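Local structure of hypothetical protein (Porphyromonas gingivalis W83, 2P3P) at residues A[15-20]-A[34-39]; A[22-27]-A[78-83]; A[106-111]-A[117-122]. The protein is of unknown function but belongs to the DUF3256 family, can bind a magnesium ion and is probably associated with the membrane. One frame throughout, in Å; residues are numbered along the deposited sequence. Where two conformers were deposited one is given.

Contact 1: A[15-20]-A[34-39]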
loop_
_atom_site.group_PDB
_atom_site.type_symbol
_atom_site.label_atom_id
_atom_site.label_comp_id
_atom_site.label_asym_id
_atom_site.label_seq_id
_atom_site.Cartn_x
_atom_site.Cartn_y
_atom_site.Cartn_z
ATOM N N CYS A 15 -0.925 17.390 -7.193
ATOM C CA CYS A 15 -0.897 16.148 -7.995
ATOM C C CYS A 15 -2.245 15.454 -8.014
ATOM O O CYS A 15 -2.695 14.981 -9.070
ATOM C CB CYS A 15 0.199 15.216 -7.465
ATOM S SG CYS A 15 1.845 15.851 -7.660
ATOM N N PHE A 16 -2.888 15.400 -6.851
ATOM C CA PHE A 16 -4.217 14.810 -6.726
ATOM C C PHE A 16 -5.249 15.515 -7.589
ATOM O O PHE A 16 -6.100 14.880 -8.257
ATOM C CB PHE A 16 -4.684 14.866 -5.275
ATOM C CG PHE A 16 -5.938 14.114 -5.025
ATOM C CD1 PHE A 16 -5.991 12.761 -5.231
ATOM C CD2 PHE A 16 -7.064 14.754 -4.496
ATOM C CE1 PHE A 16 -7.140 12.036 -4.958
ATOM C CE2 PHE A 16 -8.208 14.027 -4.209
ATOM C CZ PHE A 16 -8.250 12.675 -4.459
ATOM N N LEU A 17 -5.215 16.842 -7.589
ATOM C CA LEU A 17 -6.174 17.606 -8.355
ATOM C C LEU A 17 -5.958 17.364 -9.876
ATOM O O LEU A 17 -6.925 17.294 -10.637
ATOM C CB LEU A 17 -6.023 19.086 -8.051
ATOM C CG LEU A 17 -6.531 19.601 -6.708
ATOM C CD1 LEU A 17 -6.056 21.027 -6.493
ATOM C CD2 LEU A 17 -8.062 19.557 -6.659
ATOM N N ALA A 18 -4.701 17.268 -10.294
ATOM C CA ALA A 18 -4.352 17.060 -11.724
ATOM C C ALA A 18 -4.182 15.600 -12.170
ATOM O O ALA A 18 -3.789 15.321 -13.311
ATOM C CB ALA A 18 -3.097 17.855 -12.059
HETATM N N MSE A 19 -4.477 14.649 -11.295
HETATM C CA MSE A 19 -4.381 13.225 -11.648
HETATM C C MSE A 19 -5.430 12.924 -12.738
HETATM O O MSE A 19 -6.582 13.297 -12.590
HETATM C CB MSE A 19 -4.650 12.388 -10.398
HETATM C CG MSE A 19 -4.546 10.877 -10.568
HETATM SE SE MSE A 19 -4.966 10.011 -8.874
HETATM C CE MSE A 19 -6.813 10.597 -8.780
ATOM N N PRO A 20 -5.023 12.308 -13.863
ATOM C CA PRO A 20 -6.008 11.968 -14.882
ATOM C C PRO A 20 -7.021 10.962 -14.299
ATOM O O PRO A 20 -6.656 10.021 -13.555
ATOM C CB PRO A 20 -5.177 11.284 -15.985
ATOM C CG PRO A 20 -3.742 11.777 -15.797
ATOM C CD PRO A 20 -3.640 11.948 -14.256
ATOM N N ASP A 34 -14.658 18.684 -7.424
ATOM C CA ASP A 34 -15.738 19.240 -6.563
ATOM C C ASP A 34 -15.510 18.851 -5.066
ATOM O O ASP A 34 -15.675 19.682 -4.181
ATOM C CB ASP A 34 -17.165 18.864 -7.060
ATOM C CG ASP A 34 -17.562 19.523 -8.429
ATOM O OD1 ASP A 34 -16.963 20.530 -8.886
ATOM O OD2 ASP A 34 -18.518 19.029 -9.073
ATOM N N LEU A 35 -15.081 17.619 -4.788
ATOM C CA LEU A 35 -14.699 17.198 -3.420
ATOM C C LEU A 35 -13.605 18.068 -2.818
ATOM O O LEU A 35 -13.659 18.481 -1.666
ATOM C CB LEU A 35 -14.177 15.748 -3.442
ATOM C CG LEU A 35 -13.299 15.243 -2.270
ATOM C CD1 LEU A 35 -14.159 14.604 -1.181
ATOM C CD2 LEU A 35 -12.275 14.210 -2.775
ATOM N N CYS A 36 -12.555 18.260 -3.594
ATOM C CA CYS A 36 -11.459 19.115 -3.174
ATOM C C CYS A 36 -11.897 20.571 -2.961
ATOM O O CYS A 36 -11.440 21.197 -2.014
ATOM C CB CYS A 36 -10.338 19.056 -4.198
ATOM S SG CYS A 36 -9.449 17.485 -4.117
ATOM N N ARG A 37 -12.771 21.086 -3.825
ATOM C CA ARG A 37 -13.339 22.424 -3.629
ATOM C C ARG A 37 -14.079 22.594 -2.306
ATOM O O ARG A 37 -13.901 23.610 -1.621
ATOM C CB ARG A 37 -14.239 22.866 -4.791
ATOM C CG ARG A 37 -14.479 24.347 -4.748
ATOM C CD ARG A 37 -15.189 24.921 -5.972
ATOM N NE ARG A 37 -14.556 24.509 -7.225
ATOM C CZ ARG A 37 -14.886 23.424 -7.933
ATOM N NH1 ARG A 37 -15.847 22.601 -7.519
ATOM N NH2 ARG A 37 -14.246 23.154 -9.072
ATOM N N ARG A 38 -14.894 21.612 -1.934
ATOM C CA ARG A 38 -15.574 21.664 -0.637
ATOM C C ARG A 38 -14.584 21.523 0.530
ATOM O O ARG A 38 -14.824 22.065 1.624
ATOM C CB ARG A 38 -16.647 20.563 -0.549
ATOM C CG ARG A 38 -17.716 20.671 -1.610
ATOM C CD ARG A 38 -18.857 19.693 -1.379
ATOM N NE ARG A 38 -18.398 18.307 -1.454
ATOM C CZ ARG A 38 -18.386 17.550 -2.557
ATOM N NH1 ARG A 38 -17.943 16.296 -2.477
ATOM N NH2 ARG A 38 -18.837 18.010 -3.731
ATOM N N ALA A 39 -13.501 20.774 0.308
ATOM C CA ALA A 39 -12.438 20.564 1.313
ATOM C C ALA A 39 -11.620 21.832 1.545
ATOM O O ALA A 39 -11.180 22.108 2.670
ATOM C CB ALA A 39 -11.505 19.447 0.878
#

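Contact 2: A[22-27]-A[78-83]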
loop_
_atom_site.group_PDB
_atom_site.type_symbol
_atom_site.label_atom_id
_atom_site.label_comp_id
_atom_site.label_asym_id
_atom_site.label_seq_id
_atom_site.Cartn_x
_atom_site.Cartn_y
_atom_site.Cartn_z
ATOM N N SER A 22 -8.387 8.558 -15.827
ATOM C CA SER A 22 -8.032 7.214 -16.321
ATOM C C SER A 22 -7.000 6.550 -15.457
ATOM O O SER A 22 -7.033 5.360 -15.315
ATOM C CB SER A 22 -7.588 7.251 -17.782
ATOM O OG SER A 22 -7.582 5.947 -18.389
ATOM N N VAL A 23 -6.108 7.330 -14.816
ATOM C CA VAL A 23 -5.087 6.754 -13.914
ATOM C C VAL A 23 -5.716 6.133 -12.657
ATOM O O VAL A 23 -5.243 5.094 -12.161
ATOM C CB VAL A 23 -3.996 7.834 -13.549
ATOM C CG1 VAL A 23 -3.179 7.450 -12.304
ATOM C CG2 VAL A 23 -3.083 8.065 -14.719
ATOM N N LEU A 24 -6.784 6.735 -12.156
ATOM C CA LEU A 24 -7.552 6.175 -11.028
ATOM C C LEU A 24 -9.033 6.599 -11.048
ATOM O O LEU A 24 -9.444 7.532 -10.337
ATOM C CB LEU A 24 -6.856 6.580 -9.723
ATOM C CG LEU A 24 -7.274 5.900 -8.425
ATOM C CD1 LEU A 24 -6.747 4.507 -8.373
ATOM C CD2 LEU A 24 -6.762 6.735 -7.219
ATOM N N PRO A 25 -9.858 5.895 -11.850
ATOM C CA PRO A 25 -11.268 6.182 -12.095
ATOM C C PRO A 25 -12.237 5.661 -11.044
ATOM O O PRO A 25 -13.216 4.952 -11.361
ATOM C CB PRO A 25 -11.503 5.523 -13.444
ATOM C CG PRO A 25 -10.646 4.337 -13.427
ATOM C CD PRO A 25 -9.405 4.754 -12.668
ATOM N N ILE A 26 -11.907 5.987 -9.788
ATOM C CA ILE A 26 -12.710 5.687 -8.619
ATOM C C ILE A 26 -13.881 6.643 -8.498
ATOM O O ILE A 26 -14.987 6.254 -8.084
ATOM C CB ILE A 26 -11.808 5.752 -7.337
ATOM C CG1 ILE A 26 -10.692 4.725 -7.465
ATOM C CG2 ILE A 26 -12.626 5.561 -6.051
ATOM C CD1 ILE A 26 -11.144 3.437 -7.954
ATOM N N VAL A 27 -13.600 7.898 -8.825
ATOM C CA VAL A 27 -14.598 8.954 -8.951
ATOM C C VAL A 27 -14.300 9.664 -10.253
ATOM O O VAL A 27 -13.185 9.539 -10.802
ATOM C CB VAL A 27 -14.567 10.001 -7.770
ATOM C CG1 VAL A 27 -15.001 9.389 -6.419
ATOM C CG2 VAL A 27 -13.195 10.708 -7.641
ATOM N N VAL A 78 -6.645 2.703 -1.440
ATOM C CA VAL A 78 -5.584 3.423 -2.146
ATOM C C VAL A 78 -5.008 4.457 -1.203
ATOM O O VAL A 78 -5.741 5.328 -0.692
ATOM C CB VAL A 78 -6.159 4.131 -3.410
ATOM C CG1 VAL A 78 -5.088 5.102 -4.098
ATOM C CG2 VAL A 78 -6.770 3.163 -4.354
ATOM N N PHE A 79 -3.693 4.357 -0.974
ATOM C CA PHE A 79 -3.001 5.249 -0.068
ATOM C C PHE A 79 -1.864 5.862 -0.876
ATOM O O PHE A 79 -1.119 5.149 -1.510
ATOM C CB PHE A 79 -2.478 4.494 1.133
ATOM C CG PHE A 79 -1.783 5.357 2.115
ATOM C CD1 PHE A 79 -2.526 6.083 3.054
ATOM C CD2 PHE A 79 -0.402 5.471 2.108
ATOM C CE1 PHE A 79 -1.880 6.915 4.008
ATOM C CE2 PHE A 79 0.244 6.296 3.056
ATOM C CZ PHE A 79 -0.495 7.025 3.981
HETATM N N MSE A 80 -1.783 7.176 -0.901
HETATM C CA MSE A 80 -0.764 7.813 -1.719
HETATM C C MSE A 80 -0.095 8.940 -0.987
HETATM O O MSE A 80 -0.707 9.634 -0.128
HETATM C CB MSE A 80 -1.349 8.347 -3.037
HETATM C CG MSE A 80 -2.263 9.488 -2.858
HETATM SE SE MSE A 80 -2.899 10.210 -4.591
HETATM C CE MSE A 80 -4.019 8.730 -5.058
ATOM N N ARG A 81 1.174 9.119 -1.329
ATOM C CA ARG A 81 2.054 10.102 -0.677
ATOM C C ARG A 81 3.118 10.516 -1.669
ATOM O O ARG A 81 3.425 9.737 -2.546
ATOM C CB ARG A 81 2.770 9.500 0.523
ATOM C CG ARG A 81 1.893 9.239 1.702
ATOM C CD ARG A 81 2.681 9.147 2.990
ATOM N NE ARG A 81 3.257 10.439 3.344
ATOM C CZ ARG A 81 4.335 10.576 4.089
ATOM N NH1 ARG A 81 4.992 9.511 4.503
ATOM N NH2 ARG A 81 4.778 11.788 4.376
ATOM N N ILE A 82 3.699 11.701 -1.472
ATOM C CA ILE A 82 4.918 12.139 -2.128
ATOM C C ILE A 82 6.115 11.617 -1.318
ATOM O O ILE A 82 6.137 11.675 -0.103
ATOM C CB ILE A 82 5.010 13.707 -2.196
ATOM C CG1 ILE A 82 3.849 14.265 -2.966
ATOM C CG2 ILE A 82 6.249 14.167 -3.012
ATOM C CD1 ILE A 82 3.914 13.894 -4.414
ATOM N N LEU A 83 7.134 11.179 -2.025
ATOM C CA LEU A 83 8.432 10.821 -1.458
ATOM C C LEU A 83 9.516 11.615 -2.185
ATOM O O LEU A 83 9.447 11.877 -3.406
ATOM C CB LEU A 83 8.722 9.325 -1.603
ATOM C CG LEU A 83 7.741 8.319 -1.019
ATOM C CD1 LEU A 83 8.109 6.884 -1.420
ATOM C CD2 LEU A 83 7.699 8.505 0.475
#

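Contact 3: A[106-111]-A[117-122]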
loop_
_atom_site.group_PDB
_atom_site.type_symbol
_atom_site.label_atom_id
_atom_site.label_comp_id
_atom_site.label_asym_id
_atom_site.label_seq_id
_atom_site.Cartn_x
_atom_site.Cartn_y
_atom_site.Cartn_z
ATOM N N ARG A 106 -0.325 -3.737 -3.794
ATOM C CA ARG A 106 0.544 -3.392 -4.919
ATOM C C ARG A 106 1.110 -2.018 -4.591
ATOM O O ARG A 106 0.390 -1.174 -4.070
ATOM C CB ARG A 106 -0.250 -3.311 -6.219
ATOM C CG ARG A 106 -0.907 -4.615 -6.628
ATOM C CD ARG A 106 -1.684 -4.538 -7.992
ATOM N NE ARG A 106 -2.567 -3.385 -7.990
ATOM C CZ ARG A 106 -2.186 -2.183 -8.416
ATOM N NH1 ARG A 106 -0.955 -2.038 -8.898
ATOM N NH2 ARG A 106 -2.997 -1.130 -8.295
ATOM N N ILE A 107 2.386 -1.825 -4.821
ATOM C CA ILE A 107 3.010 -0.504 -4.708
ATOM C C ILE A 107 3.333 -0.034 -6.146
ATOM O O ILE A 107 4.044 -0.731 -6.914
ATOM C CB ILE A 107 4.300 -0.524 -3.871
ATOM C CG1 ILE A 107 4.107 -1.200 -2.525
ATOM C CG2 ILE A 107 4.796 0.916 -3.631
ATOM C CD1 ILE A 107 5.389 -1.297 -1.739
ATOM N N ASP A 108 2.767 1.126 -6.507
ATOM C CA ASP A 108 3.015 1.785 -7.773
ATOM C C ASP A 108 3.799 3.083 -7.501
ATOM O O ASP A 108 3.662 3.711 -6.454
ATOM C CB ASP A 108 1.673 2.079 -8.489
ATOM C CG ASP A 108 0.940 0.831 -8.890
ATOM O OD1 ASP A 108 1.606 -0.069 -9.453
ATOM O OD2 ASP A 108 -0.286 0.739 -8.647
ATOM N N PHE A 109 4.657 3.447 -8.445
ATOM C CA PHE A 109 5.356 4.743 -8.445
ATOM C C PHE A 109 5.071 5.518 -9.694
ATOM O O PHE A 109 4.954 4.931 -10.782
ATOM C CB PHE A 109 6.847 4.570 -8.277
ATOM C CG PHE A 109 7.234 4.087 -6.921
ATOM C CD1 PHE A 109 7.675 4.966 -5.946
ATOM C CD2 PHE A 109 7.158 2.724 -6.629
ATOM C CE1 PHE A 109 8.044 4.481 -4.711
ATOM C CE2 PHE A 109 7.535 2.233 -5.391
ATOM C CZ PHE A 109 7.967 3.090 -4.451
ATOM N N TYR A 110 4.915 6.842 -9.534
ATOM C CA TYR A 110 4.711 7.764 -10.656
ATOM C C TYR A 110 5.602 8.972 -10.518
ATOM O O TYR A 110 6.000 9.358 -9.394
ATOM C CB TYR A 110 3.284 8.292 -10.727
ATOM C CG TYR A 110 2.209 7.286 -10.872
ATOM C CD1 TYR A 110 1.618 7.031 -12.098
ATOM C CD2 TYR A 110 1.742 6.629 -9.768
ATOM C CE1 TYR A 110 0.582 6.088 -12.200
ATOM C CE2 TYR A 110 0.741 5.747 -9.843
ATOM C CZ TYR A 110 0.146 5.474 -11.033
ATOM O OH TYR A 110 -0.865 4.531 -10.963
ATOM N N THR A 111 5.868 9.628 -11.632
ATOM C CA THR A 111 6.366 11.007 -11.540
ATOM C C THR A 111 5.250 11.913 -11.001
ATOM O O THR A 111 4.085 11.517 -10.950
ATOM C CB THR A 111 6.824 11.555 -12.897
ATOM O OG1 THR A 111 5.670 11.759 -13.730
ATOM C CG2 THR A 111 7.801 10.575 -13.596
ATOM N N LEU A 117 6.313 4.783 -13.362
ATOM C CA LEU A 117 7.689 4.395 -13.233
ATOM C C LEU A 117 7.741 2.904 -12.948
ATOM O O LEU A 117 6.767 2.311 -12.524
ATOM C CB LEU A 117 8.381 5.236 -12.198
ATOM C CG LEU A 117 8.379 6.758 -12.441
ATOM C CD1 LEU A 117 8.921 7.517 -11.198
ATOM C CD2 LEU A 117 9.181 7.118 -13.714
ATOM N N LYS A 118 8.877 2.288 -13.238
ATOM C CA LYS A 118 9.033 0.871 -12.955
ATOM C C LYS A 118 9.265 0.763 -11.452
ATOM O O LYS A 118 10.164 1.391 -10.904
ATOM C CB LYS A 118 10.162 0.232 -13.771
ATOM C CG LYS A 118 11.514 0.083 -13.064
ATOM C CD LYS A 118 12.513 -0.715 -13.902
ATOM C CE LYS A 118 13.901 -0.700 -13.261
ATOM N NZ LYS A 118 14.617 -2.024 -13.343
ATOM N N THR A 119 8.409 -0.001 -10.793
ATOM C CA THR A 119 8.518 -0.241 -9.360
ATOM C C THR A 119 9.864 -0.855 -8.892
ATOM O O THR A 119 10.335 -0.458 -7.848
ATOM C CB THR A 119 7.285 -1.075 -8.864
ATOM O OG1 THR A 119 6.067 -0.354 -9.136
ATOM C CG2 THR A 119 7.339 -1.359 -7.353
ATOM N N ASP A 120 10.507 -1.739 -9.680
ATOM C CA ASP A 120 11.713 -2.506 -9.210
ATOM C C ASP A 120 12.818 -1.568 -8.764
ATOM O O ASP A 120 13.722 -1.931 -8.006
ATOM C CB ASP A 120 12.409 -3.367 -10.302
ATOM C CG ASP A 120 11.482 -3.935 -11.360
ATOM O OD1 ASP A 120 10.367 -3.403 -11.604
ATOM O OD2 ASP A 120 11.923 -4.927 -11.994
ATOM N N ARG A 121 12.810 -0.384 -9.344
ATOM C CA ARG A 121 13.861 0.561 -9.082
ATOM C C ARG A 121 13.834 1.039 -7.618
ATOM O O ARG A 121 14.879 1.327 -7.015
ATOM C CB ARG A 121 13.669 1.752 -10.005
ATOM C CG ARG A 121 14.896 2.557 -10.148
ATOM C CD ARG A 121 14.566 4.003 -10.449
ATOM N NE ARG A 121 15.705 4.806 -10.037
ATOM C CZ ARG A 121 16.144 5.889 -10.651
ATOM N NH1 ARG A 121 15.556 6.335 -11.750
ATOM N NH2 ARG A 121 17.196 6.507 -10.158
ATOM N N PHE A 122 12.624 1.147 -7.077
ATOM C CA PHE A 122 12.385 1.708 -5.761
ATOM C C PHE A 122 12.040 0.696 -4.684
ATOM O O PHE A 122 12.102 0.989 -3.476
ATOM C CB PHE A 122 11.195 2.678 -5.877
ATOM C CG PHE A 122 11.351 3.680 -6.950
ATOM C CD1 PHE A 122 12.229 4.712 -6.802
ATOM C CD2 PHE A 122 10.633 3.581 -8.127
ATOM C CE1 PHE A 122 12.377 5.694 -7.801
ATOM C CE2 PHE A 122 10.768 4.537 -9.113
ATOM C CZ PHE A 122 11.644 5.590 -8.947
HETATM O O HOH W 1 4.910 1.602 -10.706
#

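Contact 1: A[15-20]-A[34-39]
F16 and L17 of helix 11-18 meet C36 of helix 29-39 where two short helices lie on one face of a seven-stranded antiparallel sheet; the helices meet through the short side chain of C36, packed between F16 and L17. The tight part is built round C36. Its CB stands 3.4 Å from CD2 of L17, nearer than methyl and methylene carbons usually come, and its sulfur lies 3.6 Å from the same L17 CD2. SG also faces F16, with 3.6 Å between it and CD2 of that ring. This is a sulfur-aromatic contact of the edge type: SG sits 4.8 Å from the F16 ring centroid and 79° off the ring normal, close to the ring plane rather than over the π cloud. F16 reaches this place because its CG is anti to the backbone N (chi1 -172°), which sends the ring from its helix toward the other one. A looser contact lies further along the same rim, where CE2 of F16 and CD2 of L35 are 4.3 Å apart. F16 and L35 both continue onto F61 and L63 of strand 58-64, so this buried side joins the helix pair to the sheet.

Toward solvent the character changes: L17 of helix 11-18 is partly exposed, and R37 of helix 29-39 is exposed and turns back along its own helix to D34. Its NH1 meets OD1 of D34 at 2.7 Å in a salt bridge, on the anti side of the carboxylate and 26° out of its plane.

Contact 2: A[22-27]-A[78-83]
L24 meets V78 and M80 from a loop that passes over strand 77-84, a worked case of a leucine from an irregular segment packing on a sheet. The side chain starts at CB, which leans toward the strand and on its way packs against the selenium of M19, 4.0 Å from SE. CG is set anti to the backbone N (chi1 -168°), extending the branch toward the sheet, and here the two methyls part company. CD1 turns to I26, 4.0 Å from its CG1, and also comes within 4.2 Å of CG2 of V78. CD2 makes the closest approach: it meets CG1 of V78 at 3.9 Å and CE of M80 at 4.0 Å, tip to tip with both.

V78 and M80 are two apart on the strand and so share the face that looks at the loop. The selenomethionine chain bends at its last torsion (chi3 70°), which helps bring CE to L24. Just past L24 the backbone folds in an inverse gamma turn centred on P25, closed by I26 N to L24 O at 3.0 Å. The turn leads the chain on to I26, which packs on T72 of the adjacent strand 67-72 and V59 of strand 58-64 beyond it.

No hydrogen bond crosses between the two segments. Their attachment therefore rests on methyl groups and apolar burial, whose directional demands are slight and which can hold a segment lacking regular structure.

Contact 3: A[106-111]-A[117-122]
F109 and F122 form an offset stack, their centroids 4.6 Å apart and their planes inclined by 28°. The contact begins before the ring of F122: its CB lies over one face of F109, 3.7 Å from the centroid, as a CH-π contact. The side chain of T119 crosses that of F109 at about a right angle, and its CG2 stands at the ring edge, 4.1 Å from CE2. Nearer the turn, L117 packs its CD1 against the backbone of Y110 and T111, and its CD2 reaches CG2 of T111 at 3.7 Å.

Polar groups hold this arrangement next to the strand. L117 N donates to F109 O at 2.9 Å. A water joins the same two residues, accepting from F109 N and donating to L117 O at 2.7 Å. Strands 104-111 and 116-117, consecutive and antiparallel, form a β-hairpin at one edge of the seven-stranded sheet, and the water enters where the second strand starts to peel away. The same water lies 2.8 Å from OG1 of T119, an atom also 3.0 Å from I107 O; its single proton could serve either. With OG1 anti to the carbonyl carbon (chi1 -60°), T119 turns its oxygen to the strand and leaves CG2 for the phenylalanine.

Further out, the backbone turns from T119 to F122, where F122 N is bonded to T119 O, and this brings the second ring back over the first. CD of R121 rests on a face of F122. At the hairpin turn, OG1 of T111 takes hydrogen bonds from the backbone N of E113 and of K115, while C93 of the adjoining strand packs against F109.

Contacts 1 and 2 interlock along the chain, their segments alternating in the order 15-20, 22-27, 34-39 and 78-83, whereas contact 3 follows in series. All three bear on the seven-stranded antiparallel sheet. The centres of contacts 1 and 2 are about 11 Å apart, and M80 unites them: its SE packs on F16 and its CE on the selenium of M19. Contact 3 lies about 13 Å from contact 2 and about 23 Å from contact 1, centre to centre. The helices and loop lie on the face of the sheet that carries V78 and M80; contact 3 joins that face through Y110 with V23, while F109 packs with L83 on the other.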